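Local coordinates for protein acetyltransferase (Escherichia coli, PDB 7BYY) that is a bacterial toxin of the GNAT family that acetylates aminoacyl-tRNAs, probably glycyl-tRNA among them, using acetyl-CoA as the acetyl donor, at residues Y18-Q29 with V41-R50; G69-K80 with S93-G104. The protein carries 1 engineered substitution. All coordinates share one frame; numbering follows the deposited sequence.

Contact 1: Y18-Q29 with V41-R50; sequences YQSDITYPGQKQ and VRASLKKSVR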
loop_
_atom_site.group_PDB
_atom_site.type_symbol
_atom_site.label_atom_id
_atom_site.label_comp_id
_atom_site.label_asym_id
_atom_site.label_seq_id
_atom_site.Cartn_x
_atom_site.Cartn_y
_atom_site.Cartn_z
ATOM N N TYR A 18 -13.493 -0.807 -10.458
ATOM C CA TYR A 18 -13.964 -1.867 -11.339
ATOM C C TYR A 18 -14.271 -3.131 -10.547
ATOM O O TYR A 18 -13.453 -3.594 -9.746
ATOM C CB TYR A 18 -12.930 -2.168 -12.423
ATOM C CG TYR A 18 -13.273 -3.412 -13.203
ATOM C CD1 TYR A 18 -12.587 -4.600 -12.990
ATOM C CD2 TYR A 18 -14.307 -3.408 -14.133
ATOM C CE1 TYR A 18 -12.909 -5.746 -13.689
ATOM C CE2 TYR A 18 -14.637 -4.548 -14.836
ATOM C CZ TYR A 18 -13.933 -5.714 -14.610
ATOM O OH TYR A 18 -14.252 -6.855 -15.305
ATOM N N GLN A 19 -15.456 -3.689 -10.777
ATOM C CA GLN A 19 -15.878 -4.938 -10.159
ATOM C C GLN A 19 -15.614 -6.085 -11.125
ATOM O O GLN A 19 -15.974 -6.005 -12.304
ATOM C CB GLN A 19 -17.360 -4.890 -9.780
ATOM C CG GLN A 19 -17.803 -3.571 -9.166
ATOM C CD GLN A 19 -18.060 -3.678 -7.674
ATOM O OE1 GLN A 19 -18.604 -4.675 -7.192
ATOM N NE2 GLN A 19 -17.666 -2.649 -6.931
ATOM N N SER A 20 -14.988 -7.152 -10.619
ATOM C CA SER A 20 -14.593 -8.267 -11.473
ATOM C C SER A 20 -15.781 -9.003 -12.079
ATOM O O SER A 20 -15.617 -9.667 -13.108
ATOM C CB SER A 20 -13.722 -9.248 -10.686
ATOM O OG SER A 20 -14.208 -9.425 -9.366
ATOM N N ASP A 21 -16.966 -8.901 -11.478
ATOM C CA ASP A 21 -18.151 -9.583 -11.981
ATOM C C ASP A 21 -18.973 -8.723 -12.932
ATOM O O ASP A 21 -20.107 -9.090 -13.258
ATOM C CB ASP A 21 -19.027 -10.054 -10.816
ATOM C CG ASP A 21 -19.188 -8.997 -9.737
ATOM O OD1 ASP A 21 -18.207 -8.272 -9.461
ATOM O OD2 ASP A 21 -20.295 -8.892 -9.162
ATOM N N ILE A 22 -18.426 -7.601 -13.394
ATOM C CA ILE A 22 -19.121 -6.684 -14.286
ATOM C C ILE A 22 -18.353 -6.607 -15.599
ATOM O O ILE A 22 -17.118 -6.600 -15.605
ATOM C CB ILE A 22 -19.270 -5.287 -13.642
ATOM C CG1 ILE A 22 -20.237 -5.353 -12.456
ATOM C CG2 ILE A 22 -19.727 -4.247 -14.663
ATOM C CD1 ILE A 22 -21.697 -5.391 -12.858
ATOM N N THR A 23 -19.087 -6.576 -16.711
ATOM C CA THR A 23 -18.509 -6.409 -18.042
ATOM C C THR A 23 -19.220 -5.251 -18.726
ATOM O O THR A 23 -20.397 -5.366 -19.084
ATOM C CB THR A 23 -18.636 -7.686 -18.873
ATOM O OG1 THR A 23 -18.226 -8.813 -18.091
ATOM C CG2 THR A 23 -17.767 -7.594 -20.116
ATOM N N TYR A 24 -18.507 -4.144 -18.916
ATOM C CA TYR A 24 -19.078 -2.966 -19.549
ATOM C C TYR A 24 -19.057 -3.100 -21.069
ATOM O O TYR A 24 -18.254 -3.855 -21.625
ATOM C CB TYR A 24 -18.306 -1.719 -19.125
ATOM C CG TYR A 24 -18.395 -1.419 -17.648
ATOM C CD1 TYR A 24 -19.474 -0.718 -17.126
ATOM C CD2 TYR A 24 -17.399 -1.842 -16.773
ATOM C CE1 TYR A 24 -19.561 -0.443 -15.770
ATOM C CE2 TYR A 24 -17.475 -1.568 -15.415
ATOM C CZ TYR A 24 -18.560 -0.869 -14.921
ATOM O OH TYR A 24 -18.645 -0.596 -13.573
ATOM N N PRO A 25 -19.947 -2.389 -21.765
ATOM C CA PRO A 25 -19.845 -2.322 -23.229
ATOM C C PRO A 25 -18.490 -1.777 -23.653
ATOM O O PRO A 25 -17.986 -0.803 -23.088
ATOM C CB PRO A 25 -20.981 -1.370 -23.622
ATOM C CG PRO A 25 -21.950 -1.451 -22.506
ATOM C CD PRO A 25 -21.143 -1.694 -21.261
ATOM N N GLY A 26 -17.897 -2.424 -24.653
ATOM C CA GLY A 26 -16.580 -2.065 -25.129
ATOM C C GLY A 26 -15.431 -2.692 -24.372
ATOM O O GLY A 26 -14.289 -2.606 -24.836
ATOM N N GLN A 27 -15.690 -3.329 -23.229
ATOM C CA GLN A 27 -14.609 -3.923 -22.449
ATOM C C GLN A 27 -13.994 -5.123 -23.165
ATOM O O GLN A 27 -12.779 -5.343 -23.083
ATOM C CB GLN A 27 -15.129 -4.324 -21.069
ATOM C CG GLN A 27 -14.107 -5.014 -20.190
ATOM C CD GLN A 27 -14.610 -5.232 -18.777
ATOM O OE1 GLN A 27 -15.596 -4.624 -18.354
ATOM N NE2 GLN A 27 -13.927 -6.098 -18.032
ATOM N N LYS A 28 -14.811 -5.905 -23.878
ATOM C CA LYS A 28 -14.313 -7.104 -24.546
ATOM C C LYS A 28 -13.402 -6.787 -25.725
ATOM O O LYS A 28 -12.688 -7.679 -26.194
ATOM C CB LYS A 28 -15.478 -7.970 -25.024
ATOM C CG LYS A 28 -16.053 -8.879 -23.957
ATOM C CD LYS A 28 -17.334 -9.549 -24.433
ATOM C CE LYS A 28 -17.104 -10.364 -25.696
ATOM N NZ LYS A 28 -18.363 -10.993 -26.185
ATOM N N GLN A 29 -13.442 -5.560 -26.245
ATOM C CA GLN A 29 -12.514 -5.148 -27.292
ATOM C C GLN A 29 -11.627 -3.989 -26.848
ATOM O O GLN A 29 -10.405 -4.146 -26.800
ATOM C CB GLN A 29 -13.304 -4.817 -28.565
ATOM C CG GLN A 29 -14.472 -5.781 -28.789
ATOM C CD GLN A 29 -14.821 -5.969 -30.250
ATOM O OE1 GLN A 29 -14.740 -7.080 -30.781
ATOM N NE2 GLN A 29 -15.219 -4.886 -30.910
ATOM N N VAL A 41 -7.071 -5.817 -20.806
ATOM C CA VAL A 41 -8.452 -5.532 -20.434
ATOM C C VAL A 41 -9.393 -6.570 -21.030
ATOM O O VAL A 41 -10.340 -7.019 -20.369
ATOM C CB VAL A 41 -8.832 -4.104 -20.868
ATOM C CG1 VAL A 41 -10.246 -3.764 -20.419
ATOM C CG2 VAL A 41 -7.831 -3.096 -20.324
ATOM N N ARG A 42 -9.148 -6.977 -22.278
ATOM C CA ARG A 42 -10.059 -7.911 -22.932
ATOM C C ARG A 42 -10.072 -9.262 -22.230
ATOM O O ARG A 42 -11.144 -9.816 -21.962
ATOM C CB ARG A 42 -9.674 -8.089 -24.398
ATOM C CG ARG A 42 -9.819 -6.846 -25.241
ATOM C CD ARG A 42 -9.481 -7.159 -26.689
ATOM N NE ARG A 42 -8.728 -6.086 -27.327
ATOM C CZ ARG A 42 -8.910 -5.699 -28.585
ATOM N NH1 ARG A 42 -9.824 -6.298 -29.333
ATOM N NH2 ARG A 42 -8.187 -4.705 -29.088
ATOM N N ALA A 43 -8.896 -9.798 -21.905
ATOM C CA ALA A 43 -8.769 -11.184 -21.477
ATOM C C ALA A 43 -8.367 -11.369 -20.019
ATOM O O ALA A 43 -8.748 -12.375 -19.419
ATOM C CB ALA A 43 -7.749 -11.916 -22.359
ATOM N N SER A 44 -7.606 -10.444 -19.433
ATOM C CA SER A 44 -6.986 -10.683 -18.135
ATOM C C SER A 44 -7.444 -9.745 -17.029
ATOM O O SER A 44 -6.996 -9.905 -15.887
ATOM C CB SER A 44 -5.460 -10.593 -18.261
ATOM O OG SER A 44 -4.848 -10.527 -16.983
ATOM N N LEU A 45 -8.316 -8.777 -17.319
ATOM C CA LEU A 45 -8.671 -7.787 -16.307
ATOM C C LEU A 45 -9.460 -8.413 -15.163
ATOM O O LEU A 45 -9.215 -8.103 -13.990
ATOM C CB LEU A 45 -9.465 -6.648 -16.945
ATOM C CG LEU A 45 -10.149 -5.690 -15.967
ATOM C CD1 LEU A 45 -9.123 -4.897 -15.161
ATOM C CD2 LEU A 45 -11.106 -4.763 -16.697
ATOM N N LYS A 46 -10.406 -9.299 -15.485
ATOM C CA LYS A 46 -11.275 -9.871 -14.461
ATOM C C LYS A 46 -10.488 -10.716 -13.464
ATOM O O LYS A 46 -10.711 -10.628 -12.251
ATOM C CB LYS A 46 -12.372 -10.709 -15.119
ATOM C CG LYS A 46 -13.436 -9.906 -15.847
ATOM C CD LYS A 46 -14.622 -10.784 -16.198
ATOM C CE LYS A 46 -15.900 -9.975 -16.331
ATOM N NZ LYS A 46 -17.118 -10.842 -16.271
ATOM N N LYS A 47 -9.561 -11.536 -13.955
ATOM C CA LYS A 47 -8.860 -12.461 -13.076
ATOM C C LYS A 47 -7.756 -11.788 -12.279
ATOM O O LYS A 47 -7.387 -12.279 -11.208
ATOM C CB LYS A 47 -8.285 -13.610 -13.891
ATOM C CG LYS A 47 -9.164 -13.981 -15.058
ATOM C CD LYS A 47 -8.369 -14.736 -16.103
ATOM C CE LYS A 47 -8.902 -16.159 -16.220
ATOM N NZ LYS A 47 -8.407 -16.901 -17.395
ATOM N N SER A 48 -7.213 -10.679 -12.780
ATOM C CA SER A 48 -6.168 -9.987 -12.036
ATOM C C SER A 48 -6.707 -9.427 -10.726
ATOM O O SER A 48 -6.127 -9.651 -9.658
ATOM C CB SER A 48 -5.556 -8.881 -12.896
ATOM O OG SER A 48 -4.737 -9.434 -13.910
ATOM N N VAL A 49 -7.825 -8.699 -10.783
ATOM C CA VAL A 49 -8.374 -8.126 -9.558
ATOM C C VAL A 49 -9.081 -9.173 -8.707
ATOM O O VAL A 49 -9.232 -8.972 -7.496
ATOM C CB VAL A 49 -9.318 -6.947 -9.861
ATOM C CG1 VAL A 49 -8.693 -6.018 -10.895
ATOM C CG2 VAL A 49 -10.671 -7.439 -10.328
ATOM N N ARG A 50 -9.510 -10.289 -9.301
ATOM C CA ARG A 50 -10.047 -11.388 -8.504
ATOM C C ARG A 50 -8.959 -11.989 -7.627
ATOM O O ARG A 50 -9.161 -12.207 -6.426
ATOM C CB ARG A 50 -10.657 -12.450 -9.417
ATOM C CG ARG A 50 -12.174 -12.404 -9.491
ATOM C CD ARG A 50 -12.752 -13.730 -9.954
ATOM N NE ARG A 50 -12.919 -13.782 -11.404
ATOM C CZ ARG A 50 -14.059 -13.518 -12.036
ATOM N NH1 ARG A 50 -15.139 -13.179 -11.342
ATOM N NH2 ARG A 50 -14.120 -13.593 -13.360
#

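Contact 2: G69-K80 with S93-G104; sequences GICTFTAYSLEK and SEIGVVRLVMLG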
loop_
_atom_site.group_PDB
_atom_site.type_symbol
_atom_site.label_atom_id
_atom_site.label_comp_id
_atom_site.label_asym_id
_atom_site.label_seq_id
_atom_site.Cartn_x
_atom_site.Cartn_y
_atom_site.Cartn_z
ATOM N N GLY A 69 -12.200 4.517 -20.106
ATOM C CA GLY A 69 -10.813 4.333 -19.727
ATOM C C GLY A 69 -10.678 3.346 -18.589
ATOM O O GLY A 69 -11.640 3.040 -17.877
ATOM N N ILE A 70 -9.455 2.843 -18.429
ATOM C CA ILE A 70 -9.119 1.917 -17.358
ATOM C C ILE A 70 -7.819 2.381 -16.714
ATOM O O ILE A 70 -7.037 3.132 -17.300
ATOM C CB ILE A 70 -8.986 0.461 -17.858
ATOM C CG1 ILE A 70 -9.305 -0.524 -16.733
ATOM C CG2 ILE A 70 -7.592 0.208 -18.415
ATOM C CD1 ILE A 70 -10.744 -0.493 -16.289
ATOM N N CYS A 71 -7.601 1.922 -15.484
ATOM C CA CYS A 71 -6.419 2.328 -14.732
ATOM C C CYS A 71 -6.164 1.298 -13.641
ATOM O O CYS A 71 -6.938 1.215 -12.684
ATOM C CB CYS A 71 -6.620 3.714 -14.141
ATOM S SG CYS A 71 -5.396 4.138 -12.915
ATOM N N THR A 72 -5.084 0.533 -13.773
ATOM C CA THR A 72 -4.741 -0.500 -12.806
ATOM C C THR A 72 -3.469 -0.127 -12.056
ATOM O O THR A 72 -2.559 0.498 -12.608
ATOM C CB THR A 72 -4.555 -1.864 -13.480
ATOM O OG1 THR A 72 -3.554 -1.766 -14.496
ATOM C CG2 THR A 72 -5.862 -2.335 -14.107
ATOM N N PHE A 73 -3.410 -0.532 -10.788
ATOM C CA PHE A 73 -2.314 -0.135 -9.918
ATOM C C PHE A 73 -2.149 -1.174 -8.817
ATOM O O PHE A 73 -3.109 -1.849 -8.434
ATOM C CB PHE A 73 -2.563 1.252 -9.320
ATOM C CG PHE A 73 -3.932 1.415 -8.727
ATOM C CD1 PHE A 73 -5.014 1.754 -9.524
ATOM C CD2 PHE A 73 -4.138 1.228 -7.369
ATOM C CE1 PHE A 73 -6.276 1.903 -8.980
ATOM C CE2 PHE A 73 -5.397 1.380 -6.819
ATOM C CZ PHE A 73 -6.468 1.719 -7.627
ATOM N N THR A 74 -0.917 -1.301 -8.324
ATOM C CA THR A 74 -0.559 -2.258 -7.284
ATOM C C THR A 74 0.268 -1.555 -6.214
ATOM O O THR A 74 0.541 -0.355 -6.294
ATOM C CB THR A 74 0.235 -3.447 -7.848
ATOM O OG1 THR A 74 1.585 -3.038 -8.109
ATOM C CG2 THR A 74 -0.382 -3.958 -9.137
ATOM N N ALA A 75 0.673 -2.317 -5.205
ATOM C CA ALA A 75 1.641 -1.844 -4.227
ATOM C C ALA A 75 3.047 -2.219 -4.679
ATOM O O ALA A 75 3.259 -3.252 -5.319
ATOM C CB ALA A 75 1.357 -2.429 -2.842
ATOM N N TYR A 76 4.010 -1.366 -4.343
ATOM C CA TYR A 76 5.355 -1.513 -4.878
ATOM C C TYR A 76 6.336 -0.817 -3.947
ATOM O O TYR A 76 5.973 0.094 -3.201
ATOM C CB TYR A 76 5.444 -0.938 -6.296
ATOM C CG TYR A 76 6.642 -1.397 -7.093
ATOM C CD1 TYR A 76 7.037 -2.727 -7.091
ATOM C CD2 TYR A 76 7.371 -0.499 -7.861
ATOM C CE1 TYR A 76 8.131 -3.147 -7.825
ATOM C CE2 TYR A 76 8.463 -0.910 -8.600
ATOM C CZ TYR A 76 8.840 -2.234 -8.577
ATOM O OH TYR A 76 9.929 -2.646 -9.310
ATOM N N SER A 77 7.589 -1.264 -4.000
ATOM C CA SER A 77 8.648 -0.684 -3.187
ATOM C C SER A 77 9.902 -0.528 -4.033
ATOM O O SER A 77 10.203 -1.379 -4.875
ATOM C CB SER A 77 8.945 -1.543 -1.949
ATOM O OG SER A 77 9.516 -2.791 -2.307
ATOM N N LEU A 78 10.628 0.566 -3.802
ATOM C CA LEU A 78 11.840 0.884 -4.541
ATOM C C LEU A 78 12.973 1.183 -3.573
ATOM O O LEU A 78 12.745 1.629 -2.445
ATOM C CB LEU A 78 11.641 2.092 -5.459
ATOM C CG LEU A 78 10.446 2.071 -6.406
ATOM C CD1 LEU A 78 9.900 3.477 -6.597
ATOM C CD2 LEU A 78 10.845 1.467 -7.739
ATOM N N GLU A 79 14.198 0.940 -4.027
ATOM C CA GLU A 79 15.373 1.350 -3.275
ATOM C C GLU A 79 15.581 2.854 -3.410
ATOM O O GLU A 79 15.191 3.469 -4.407
ATOM C CB GLU A 79 16.615 0.603 -3.761
ATOM C CG GLU A 79 16.389 -0.875 -4.035
ATOM C CD GLU A 79 17.446 -1.465 -4.951
ATOM O OE1 GLU A 79 18.650 -1.318 -4.647
ATOM O OE2 GLU A 79 17.073 -2.072 -5.980
ATOM N N LYS A 80 16.211 3.445 -2.392
ATOM C CA LYS A 80 16.422 4.889 -2.384
ATOM C C LYS A 80 17.322 5.357 -3.522
ATOM O O LYS A 80 17.306 6.548 -3.853
ATOM C CB LYS A 80 17.010 5.333 -1.041
ATOM C CG LYS A 80 18.102 4.423 -0.493
ATOM C CD LYS A 80 18.869 5.092 0.644
ATOM C CE LYS A 80 20.061 4.250 1.086
ATOM N NZ LYS A 80 21.035 5.024 1.910
ATOM N N SER A 93 16.011 3.202 3.439
ATOM C CA SER A 93 16.618 2.372 2.403
ATOM C C SER A 93 15.578 1.815 1.439
ATOM O O SER A 93 15.863 1.649 0.248
ATOM C CB SER A 93 17.412 1.234 3.049
ATOM O OG SER A 93 17.917 0.335 2.077
ATOM N N GLU A 94 14.376 1.523 1.928
ATOM C CA GLU A 94 13.278 1.040 1.103
ATOM C C GLU A 94 12.190 2.103 1.052
ATOM O O GLU A 94 11.808 2.658 2.088
ATOM C CB GLU A 94 12.717 -0.274 1.649
ATOM C CG GLU A 94 13.771 -1.326 1.945
ATOM C CD GLU A 94 14.159 -2.118 0.713
ATOM O OE1 GLU A 94 13.325 -2.222 -0.214
ATOM O OE2 GLU A 94 15.298 -2.632 0.668
ATOM N N ILE A 95 11.695 2.382 -0.149
ATOM C CA ILE A 95 10.713 3.435 -0.384
ATOM C C ILE A 95 9.428 2.770 -0.858
ATOM O O ILE A 95 9.386 2.181 -1.945
ATOM C CB ILE A 95 11.220 4.462 -1.407
ATOM C CG1 ILE A 95 12.353 5.296 -0.809
ATOM C CG2 ILE A 95 10.090 5.362 -1.874
ATOM C CD1 ILE A 95 11.955 6.053 0.440
ATOM N N GLY A 96 8.371 2.864 -0.047
ATOM C CA GLY A 96 7.079 2.319 -0.419
ATOM C C GLY A 96 6.286 3.324 -1.229
ATOM O O GLY A 96 6.145 4.483 -0.832
ATOM N N VAL A 97 5.782 2.878 -2.383
ATOM C CA VAL A 97 5.018 3.724 -3.293
ATOM C C VAL A 97 3.859 2.918 -3.865
ATOM O O VAL A 97 3.782 1.698 -3.716
ATOM C CB VAL A 97 5.874 4.286 -4.452
ATOM C CG1 VAL A 97 7.017 5.152 -3.930
ATOM C CG2 VAL A 97 6.387 3.152 -5.331
ATOM N N VAL A 98 2.957 3.622 -4.539
ATOM C CA VAL A 98 1.909 2.995 -5.335
ATOM C C VAL A 98 2.350 3.041 -6.790
ATOM O O VAL A 98 2.643 4.118 -7.322
ATOM C CB VAL A 98 0.556 3.694 -5.141
ATOM C CG1 VAL A 98 -0.431 3.231 -6.204
ATOM C CG2 VAL A 98 0.015 3.420 -3.744
ATOM N N ARG A 99 2.411 1.882 -7.438
ATOM C CA ARG A 99 2.827 1.822 -8.831
ATOM C C ARG A 99 1.613 1.891 -9.747
ATOM O O ARG A 99 0.650 1.138 -9.572
ATOM C CB ARG A 99 3.624 0.550 -9.126
ATOM C CG ARG A 99 3.988 0.422 -10.598
ATOM C CD ARG A 99 4.820 -0.807 -10.883
ATOM N NE ARG A 99 4.282 -1.987 -10.221
ATOM C CZ ARG A 99 4.500 -3.233 -10.624
ATOM N NH1 ARG A 99 5.247 -3.459 -11.700
ATOM N NH2 ARG A 99 3.970 -4.251 -9.951
ATOM N N LEU A 100 1.667 2.799 -10.719
ATOM C CA LEU A 100 0.687 2.854 -11.797
ATOM C C LEU A 100 1.196 1.968 -12.926
ATOM O O LEU A 100 2.207 2.281 -13.563
ATOM C CB LEU A 100 0.479 4.291 -12.267
ATOM C CG LEU A 100 -0.718 4.538 -13.184
ATOM C CD1 LEU A 100 -1.998 4.184 -12.461
ATOM C CD2 LEU A 100 -0.755 5.981 -13.654
ATOM N N VAL A 101 0.514 0.851 -13.164
ATOM C CA VAL A 101 0.993 -0.116 -14.143
ATOM C C VAL A 101 0.292 0.008 -15.492
ATOM O O VAL A 101 0.840 -0.456 -16.503
ATOM C CB VAL A 101 0.870 -1.557 -13.599
ATOM C CG1 VAL A 101 1.354 -1.617 -12.158
ATOM C CG2 VAL A 101 -0.553 -2.058 -13.707
ATOM N N MET A 102 -0.882 0.634 -15.545
ATOM C CA MET A 102 -1.605 0.758 -16.801
ATOM C C MET A 102 -2.611 1.889 -16.694
ATOM O O MET A 102 -3.275 2.039 -15.665
ATOM C CB MET A 102 -2.323 -0.545 -17.165
ATOM C CG MET A 102 -1.650 -1.328 -18.267
ATOM S SD MET A 102 -2.437 -2.920 -18.546
ATOM C CE MET A 102 -2.136 -3.721 -16.971
ATOM N N LEU A 103 -2.716 2.677 -17.761
ATOM C CA LEU A 103 -3.790 3.659 -17.871
ATOM C C LEU A 103 -4.020 3.909 -19.352
ATOM O O LEU A 103 -3.158 4.481 -20.027
ATOM C CB LEU A 103 -3.444 4.947 -17.131
ATOM C CG LEU A 103 -4.180 6.217 -17.564
ATOM C CD1 LEU A 103 -5.658 6.111 -17.263
ATOM C CD2 LEU A 103 -3.594 7.429 -16.870
ATOM N N GLY A 104 -5.160 3.466 -19.847
ATOM C CA GLY A 104 -5.497 3.630 -21.249
ATOM C C GLY A 104 -6.889 4.198 -21.419
ATOM O O GLY A 104 -7.803 3.866 -20.665
#

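Contact 1: Y18-Q29 with V41-R50
Tyr-18 lays one face of its ring against Leu-45, whose CD2 stands 3.8 Å from the ring centroid and 18° off the normal, a CH-pi contact. Val-49 CG2 and Lys-46 CG come in at the ring edge. With CG anti to the backbone N (chi1 170°), Tyr-18 projects toward helix 41-50, yet its hydroxyl turns back to the loop: OH donates to Ile-22 O at 2.9 Å and accepts from Gln-27 NE2 at 2.8 Å, the latter bond lying in the amide plane. Gln-27 OE1 in turn takes Tyr-24 N, so both ends of the amide are used, which is consistent with one setting of the amide. Lys-46 runs extended past Ser-20 O and delivers NZ to Thr-23 OG1 at 2.9 Å. Ser-20 rests on the helix through CB, 3.6 Å from Val-49 CG2, with Arg-50 CG alongside its OG. The loop, with type I and type II turns at Gln-19 to Ile-22 and Tyr-24 to Gln-27, is thus seated on aliphatic parts of the helix. It leaves strand 13-17 and lies along helix 35-50; Tyr-18 bonds through its backbone to Ala-56 of strand 55-61, and Gln-27 and Val-41 both pack on Leu-67 of strand 67-79.

Contact 2: G69-K80 with S93-G104
Tyr-76 and Arg-99 stack across antiparallel strands 69-79 and 94-104, on one face of the sheet, the guanidinium lying over one ring face with centres 4.5 Å apart and planes at 22°, a cation-pi pair. Val-101 CG1 sits over the other face of the guanidinium, toward its rim. Arg-99 NH2 also donates to Thr-74 OG1 (3.2 Å), with the oxygen 17° out of the guanidinium plane, so the group is held by a stack and a bond together. The Thr-74 hydroxyl donates in turn to Ala-75 O, from above that carbonyl plane.

Backbone groups pair in both directions at Ile-70/Gly-104, Thr-74/Arg-99, Tyr-76/Val-97 and Leu-78/Ile-95, and Lys-80 N adds a last bond to Ser-93 O. Thr-72 breaks the pattern: its N reaches Met-102 O at 3.0 Å, while its O accepts from Val-101 N at 3.1 Å and weakly from Met-102 N at 3.4 Å. This is a classic beta bulge, and the register slips by one residue before Phe-73. Alternate residues bond outward: Gly-69, Cys-71 and Phe-73 to strand 55-61, Gly-96 and Val-98 to Lys-136 and Gly-137.

Cys-71 SG meets Leu-100 CD1 at 3.4 Å on the face covered by helix 114-132, where Phe-122 also meets the Phe-73 ring. Ser-77 OG is hydrogen-bonded to Ser-77 OG of the second subunit.

The extra residue, at Val-101 and Met-102, lies in strand 94-105, the fourth of the sheet, where GNAT enzymes characteristically carry a bulge; it probably helps part this strand from the fifth, here 137-142, to form the acetyl-CoA cleft. Thr-72 O, shared by two amides, one weakly bound, takes up the extra residue, and two-way pairing resumes at Thr-74/Arg-99.

Following the chain from the N terminus, strand 13-17 runs into 18-29, and contact 1 closes the short connection by folding that loop back onto helix 35-50. The chain then runs through strand 55-61 and enters contact 2, which brings strand 67-79 against 94-105 across a connection with neither helix nor strand. The two closures follow in series, neither nested nor crossed, with centres about 20 Å apart. They still touch: Val-41 CG2 lies 3.8 Å from Ile-70 CG2, and Leu-45 CD1 packs on Thr-72 CG2. The helix that carries the N-terminal loop therefore rests on the central strands, on the sheet face bearing Ile-70 and Thr-72.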